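PDB 3EDP: Lin2111 protein from Listeria innocua, which is of unknown function but, as a member of the GntR family with a UTRA domain, probably binds DNA and regulates transcription. Local coordinates for residues 136-150 with 216-228. Residues are numbered along the deposited sequence; the frame is centred on the assembly and turned at random.
Sequences HGATLDRLILPLGLY and PIAIQYHYEDAES
Strands 137-146 and 216-225 pair antiparallel, from Leu140-Tyr223 to Ile144-Ile219, at the middle of the six-stranded sheet of the UTRA domain. Backbone bonds join the hydrogen-bonded pairs in both directions, as in Arg142 N to Tyr221 O (2.8 Å). On one face a chain of side-chain hydrogen bonds runs along the strands: His222 ND1 gives a fairly straight bond to Asp141 OD2 (2.7 Å, 160°), lying in the ring plane but 32° out of the carboxylate plane on its syn side. The ring's other nitrogen, NE2, donates to Glu224 OE2 (2.7 Å), which fixes the imidazole's rotation between two carboxylates and would probably favour its protonated form. Gln220, CG anti to the backbone N (chi1 -179°) and extended beyond, brings NE2 to Asp141 OD1 in a weak, bent bond. The opposite face carries Leu140, Arg142, Ile144, Ile219, Tyr221 and Tyr223. Just beyond the C-terminal end of strand 137-146 the Tyr150 ring turns its edge to Ile217 O, with CE2 3.3 Å away, where Ile217 and Ala218 form a classic beta bulge against strand 201-211. Strands 124-134 and 201-211 flank the pair; helices 110-117 and 188-194 pack on the Leu140-Tyr223 face, where Arg142 forms a salt bridge with Glu189 of helix 188-194.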
loop_
_atom_site.group_PDB
_atom_site.type_symbol
_atom_site.label_atom_id
_atom_site.label_comp_id
_atom_site.label_asym_id
_atom_site.label_seq_id
_atom_site.Cartn_x
_atom_site.Cartn_y
_atom_site.Cartn_z
ATOM N N HIS A 136 -4.331 13.675 -14.427
ATOM C CA HIS A 136 -3.230 14.099 -15.285
ATOM C C HIS A 136 -2.917 13.048 -16.348
ATOM O O HIS A 136 -1.755 12.737 -16.613
ATOM C CB HIS A 136 -1.987 14.417 -14.447
ATOM C CG HIS A 136 -0.917 15.141 -15.204
ATOM N ND1 HIS A 136 -1.182 16.210 -16.032
ATOM C CD2 HIS A 136 0.426 14.959 -15.245
ATOM C CE1 HIS A 136 -0.053 16.648 -16.560
ATOM N NE2 HIS A 136 0.937 15.907 -16.097
ATOM N N GLY A 137 -3.969 12.501 -16.950
ATOM C CA GLY A 137 -3.817 11.544 -18.029
ATOM C C GLY A 137 -3.890 10.090 -17.599
ATOM O O GLY A 137 -4.153 9.774 -16.439
ATOM N N ALA A 138 -3.643 9.200 -18.549
ATOM C CA ALA A 138 -3.734 7.772 -18.300
ATOM C C ALA A 138 -2.570 7.256 -17.453
ATOM O O ALA A 138 -1.419 7.663 -17.621
ATOM C CB ALA A 138 -3.815 7.012 -19.623
ATOM N N THR A 139 -2.887 6.360 -16.530
ATOM C CA THR A 139 -1.870 5.674 -15.761
ATOM C C THR A 139 -1.776 4.228 -16.225
ATOM O O THR A 139 -2.703 3.690 -16.838
ATOM C CB THR A 139 -2.185 5.699 -14.265
ATOM O OG1 THR A 139 -3.397 4.976 -14.026
ATOM C CG2 THR A 139 -2.334 7.151 -13.766
ATOM N N LEU A 140 -0.652 3.598 -15.924
ATOM C CA LEU A 140 -0.415 2.233 -16.354
ATOM C C LEU A 140 0.038 1.400 -15.164
ATOM O O LEU A 140 0.931 1.800 -14.417
ATOM C CB LEU A 140 0.648 2.212 -17.454
ATOM C CG LEU A 140 1.172 0.843 -17.876
ATOM C CD1 LEU A 140 0.095 0.105 -18.640
ATOM C CD2 LEU A 140 2.410 1.008 -18.741
ATOM N N ASP A 141 -0.589 0.247 -14.982
ATOM C CA ASP A 141 -0.209 -0.652 -13.904
ATOM C C ASP A 141 0.232 -1.990 -14.445
ATOM O O ASP A 141 -0.355 -2.512 -15.391
ATOM C CB ASP A 141 -1.359 -0.855 -12.912
ATOM C CG ASP A 141 -1.461 0.271 -11.908
ATOM O OD1 ASP A 141 -1.137 0.040 -10.724
ATOM O OD2 ASP A 141 -1.840 1.393 -12.304
ATOM N N ARG A 142 1.279 -2.538 -13.843
ATOM C CA ARG A 142 1.683 -3.900 -14.134
ATOM C C ARG A 142 1.798 -4.678 -12.826
ATOM O O ARG A 142 2.434 -4.222 -11.870
ATOM C CB ARG A 142 2.988 -3.930 -14.934
ATOM C CG ARG A 142 3.775 -5.224 -14.790
ATOM C CD ARG A 142 4.284 -5.746 -16.135
ATOM N NE ARG A 142 4.553 -4.683 -17.102
ATOM C CZ ARG A 142 5.511 -3.765 -16.975
ATOM N NH1 ARG A 142 6.294 -3.753 -15.900
ATOM N NH2 ARG A 142 5.672 -2.843 -17.917
ATOM N N LEU A 143 1.149 -5.837 -12.794
ATOM C CA LEU A 143 1.133 -6.727 -11.637
ATOM C C LEU A 143 1.772 -8.066 -11.985
ATOM O O LEU A 143 1.534 -8.628 -13.065
ATOM C CB LEU A 143 -0.303 -7.015 -11.220
ATOM C CG LEU A 143 -1.048 -6.143 -10.221
ATOM C CD1 LEU A 143 -1.313 -4.764 -10.799
ATOM C CD2 LEU A 143 -2.346 -6.842 -9.839
ATOM N N ILE A 144 2.567 -8.579 -11.059
ATOM C CA ILE A 144 3.185 -9.884 -11.201
ATOM C C ILE A 144 2.804 -10.745 -9.995
ATOM O O ILE A 144 3.074 -10.375 -8.855
ATOM C CB ILE A 144 4.715 -9.768 -11.294
ATOM C CG1 ILE A 144 5.116 -8.796 -12.409
ATOM C CG2 ILE A 144 5.343 -11.144 -11.517
ATOM C CD1 ILE A 144 4.839 -9.300 -13.817
ATOM N N LEU A 145 2.160 -11.879 -10.255
ATOM C CA LEU A 145 1.721 -12.808 -9.210
ATOM C C LEU A 145 2.197 -14.218 -9.545
ATOM O O LEU A 145 1.763 -14.791 -10.530
ATOM C CB LEU A 145 0.194 -12.840 -9.135
ATOM C CG LEU A 145 -0.597 -11.548 -8.920
ATOM C CD1 LEU A 145 -2.101 -11.827 -8.977
ATOM C CD2 LEU A 145 -0.238 -10.929 -7.601
ATOM N N PRO A 146 3.090 -14.787 -8.723
ATOM C CA PRO A 146 3.558 -16.154 -8.993
ATOM C C PRO A 146 2.420 -17.172 -8.925
ATOM O O PRO A 146 1.596 -17.142 -8.007
ATOM C CB PRO A 146 4.572 -16.410 -7.871
ATOM C CG PRO A 146 4.981 -15.040 -7.409
ATOM C CD PRO A 146 3.752 -14.199 -7.549
ATOM N N LEU A 147 2.385 -18.058 -9.915
ATOM C CA LEU A 147 1.381 -19.103 -10.015
ATOM C C LEU A 147 1.274 -19.927 -8.747
ATOM O O LEU A 147 0.175 -20.184 -8.266
ATOM C CB LEU A 147 1.710 -20.032 -11.183
ATOM C CG LEU A 147 1.010 -19.731 -12.501
ATOM C CD1 LEU A 147 -0.449 -20.133 -12.404
ATOM C CD2 LEU A 147 1.165 -18.260 -12.870
ATOM N N GLY A 148 2.422 -20.343 -8.221
ATOM C CA GLY A 148 2.475 -21.165 -7.021
ATOM C C GLY A 148 1.930 -20.500 -5.767
ATOM O O GLY A 148 1.713 -21.158 -4.755
ATOM N N LEU A 149 1.716 -19.190 -5.831
ATOM C CA LEU A 149 1.204 -18.440 -4.693
ATOM C C LEU A 149 -0.279 -18.115 -4.887
ATOM O O LEU A 149 -0.981 -17.784 -3.933
ATOM C CB LEU A 149 2.006 -17.146 -4.513
ATOM C CG LEU A 149 3.232 -17.151 -3.590
ATOM C CD1 LEU A 149 3.842 -18.536 -3.433
ATOM C CD2 LEU A 149 4.269 -16.142 -4.051
ATOM N N TYR A 150 -0.741 -18.185 -6.134
ATOM C CA TYR A 150 -2.159 -17.993 -6.452
ATOM C C TYR A 150 -2.711 -19.179 -7.267
ATOM O O TYR A 150 -3.392 -18.984 -8.278
ATOM C CB TYR A 150 -2.371 -16.656 -7.185
ATOM C CG TYR A 150 -1.915 -15.466 -6.361
ATOM C CD1 TYR A 150 -2.831 -14.662 -5.694
ATOM C CD2 TYR A 150 -0.563 -15.172 -6.220
ATOM C CE1 TYR A 150 -2.417 -13.587 -4.928
ATOM C CE2 TYR A 150 -0.140 -14.102 -5.446
ATOM C CZ TYR A 150 -1.073 -13.313 -4.806
ATOM O OH TYR A 150 -0.661 -12.252 -4.033
ATOM N N PRO A 216 7.885 -12.369 -0.228
ATOM C CA PRO A 216 7.208 -11.572 -1.259
ATOM C C PRO A 216 6.162 -12.433 -1.949
ATOM O O PRO A 216 6.452 -13.572 -2.304
ATOM C CB PRO A 216 8.334 -11.232 -2.244
ATOM C CG PRO A 216 9.617 -11.587 -1.540
ATOM C CD PRO A 216 9.264 -12.706 -0.612
ATOM N N ILE A 217 4.956 -11.907 -2.114
ATOM C CA ILE A 217 3.887 -12.659 -2.757
ATOM C C ILE A 217 3.397 -11.970 -4.022
ATOM O O ILE A 217 2.748 -12.598 -4.864
ATOM C CB ILE A 217 2.691 -12.896 -1.801
ATOM C CG1 ILE A 217 2.080 -11.563 -1.365
ATOM C CG2 ILE A 217 3.127 -13.727 -0.588
ATOM C CD1 ILE A 217 0.883 -11.715 -0.430
ATOM N N ALA A 218 3.712 -10.687 -4.169
ATOM C CA ALA A 218 3.257 -9.946 -5.344
ATOM C C ALA A 218 4.083 -8.690 -5.601
ATOM O O ALA A 218 4.651 -8.105 -4.682
ATOM C CB ALA A 218 1.782 -9.589 -5.210
ATOM N N ILE A 219 4.148 -8.287 -6.863
ATOM C CA ILE A 219 4.818 -7.052 -7.240
ATOM C C ILE A 219 3.898 -6.224 -8.111
ATOM O O ILE A 219 3.219 -6.761 -8.995
ATOM C CB ILE A 219 6.090 -7.325 -8.062
ATOM C CG1 ILE A 219 7.097 -8.130 -7.247
ATOM C CG2 ILE A 219 6.706 -6.013 -8.520
ATOM C CD1 ILE A 219 8.234 -8.662 -8.078
ATOM N N GLN A 220 3.893 -4.917 -7.875
ATOM C CA GLN A 220 3.145 -3.981 -8.712
ATOM C C GLN A 220 4.011 -2.800 -9.122
ATOM O O GLN A 220 4.777 -2.271 -8.317
ATOM C CB GLN A 220 1.922 -3.464 -7.966
ATOM C CG GLN A 220 1.063 -2.488 -8.765
ATOM C CD GLN A 220 -0.206 -2.115 -8.004
ATOM O OE1 GLN A 220 -0.271 -2.275 -6.790
ATOM N NE2 GLN A 220 -1.222 -1.643 -8.719
ATOM N N TYR A 221 3.900 -2.404 -10.384
ATOM C CA TYR A 221 4.548 -1.199 -10.870
ATOM C C TYR A 221 3.450 -0.291 -11.366
ATOM O O TYR A 221 2.619 -0.700 -12.170
ATOM C CB TYR A 221 5.528 -1.501 -12.007
ATOM C CG TYR A 221 6.632 -2.450 -11.628
ATOM C CD1 TYR A 221 7.654 -2.052 -10.774
ATOM C CD2 TYR A 221 6.654 -3.751 -12.118
ATOM C CE1 TYR A 221 8.673 -2.925 -10.421
ATOM C CE2 TYR A 221 7.668 -4.626 -11.775
ATOM C CZ TYR A 221 8.677 -4.205 -10.930
ATOM O OH TYR A 221 9.685 -5.074 -10.587
ATOM N N HIS A 222 3.431 0.935 -10.858
ATOM C CA HIS A 222 2.427 1.909 -11.249
ATOM C C HIS A 222 3.136 3.126 -11.833
ATOM O O HIS A 222 4.117 3.613 -11.266
ATOM C CB HIS A 222 1.578 2.296 -10.032
ATOM C CG HIS A 222 0.665 3.456 -10.277
ATOM N ND1 HIS A 222 -0.531 3.332 -10.953
ATOM C CD2 HIS A 222 0.768 4.762 -9.935
ATOM C CE1 HIS A 222 -1.124 4.510 -11.019
ATOM N NE2 HIS A 222 -0.356 5.396 -10.410
ATOM N N TYR A 223 2.649 3.606 -12.969
ATOM C CA TYR A 223 3.301 4.709 -13.675
ATOM C C TYR A 223 2.343 5.873 -13.854
ATOM O O TYR A 223 1.180 5.673 -14.223
ATOM C CB TYR A 223 3.770 4.262 -15.063
ATOM C CG TYR A 223 4.758 3.115 -15.067
ATOM C CD1 TYR A 223 6.127 3.355 -15.091
ATOM C CD2 TYR A 223 4.321 1.796 -15.059
ATOM C CE1 TYR A 223 7.031 2.313 -15.107
ATOM C CE2 TYR A 223 5.218 0.748 -15.068
ATOM C CZ TYR A 223 6.571 1.012 -15.092
ATOM O OH TYR A 223 7.471 -0.023 -15.108
ATOM N N GLU A 224 2.840 7.086 -13.615
ATOM C CA GLU A 224 2.053 8.296 -13.827
ATOM C C GLU A 224 2.906 9.369 -14.480
ATOM O O GLU A 224 4.096 9.497 -14.187
ATOM C CB GLU A 224 1.539 8.863 -12.503
ATOM C CG GLU A 224 0.481 8.037 -11.813
ATOM C CD GLU A 224 0.035 8.649 -10.485
ATOM O OE1 GLU A 224 0.431 9.800 -10.177
ATOM O OE2 GLU A 224 -0.717 7.979 -9.750
ATOM N N ASP A 225 2.278 10.145 -15.351
ATOM C CA ASP A 225 2.904 11.305 -15.964
ATOM C C ASP A 225 3.423 12.240 -14.855
ATOM O O ASP A 225 2.686 12.590 -13.942
ATOM C CB ASP A 225 1.868 12.011 -16.842
ATOM C CG ASP A 225 2.444 13.184 -17.611
ATOM O OD1 ASP A 225 3.634 13.523 -17.420
ATOM O OD2 ASP A 225 1.687 13.771 -18.410
ATOM N N ALA A 226 4.696 12.617 -14.917
ATOM C CA ALA A 226 5.275 13.487 -13.892
ATOM C C ALA A 226 5.317 14.963 -14.314
ATOM O O ALA A 226 5.807 15.809 -13.575
ATOM C CB ALA A 226 6.673 13.001 -13.502
ATOM N N GLU A 227 4.800 15.275 -15.491
ATOM C CA GLU A 227 4.820 16.658 -15.942
ATOM C C GLU A 227 4.072 17.538 -14.948
ATOM O O GLU A 227 3.057 17.134 -14.384
ATOM C CB GLU A 227 4.208 16.801 -17.337
ATOM C CG GLU A 227 4.241 18.232 -17.864
ATOM C CD GLU A 227 3.433 18.410 -19.136
ATOM O OE1 GLU A 227 3.823 17.840 -20.176
ATOM O OE2 GLU A 227 2.410 19.126 -19.095
ATOM N N SER A 228 4.584 18.743 -14.736
ATOM C CA SER A 228 3.957 19.693 -13.834
ATOM C C SER A 228 4.171 21.105 -14.362
ATOM O O SER A 228 5.105 21.361 -15.132
ATOM C CB SER A 228 4.554 19.558 -12.430
ATOM O OG SER A 228 4.105 20.587 -11.555
HETATM O O HOH W 1 -0.596 12.566 -19.382
HETATM O O HOH W 2 -0.456 9.803 -15.857
#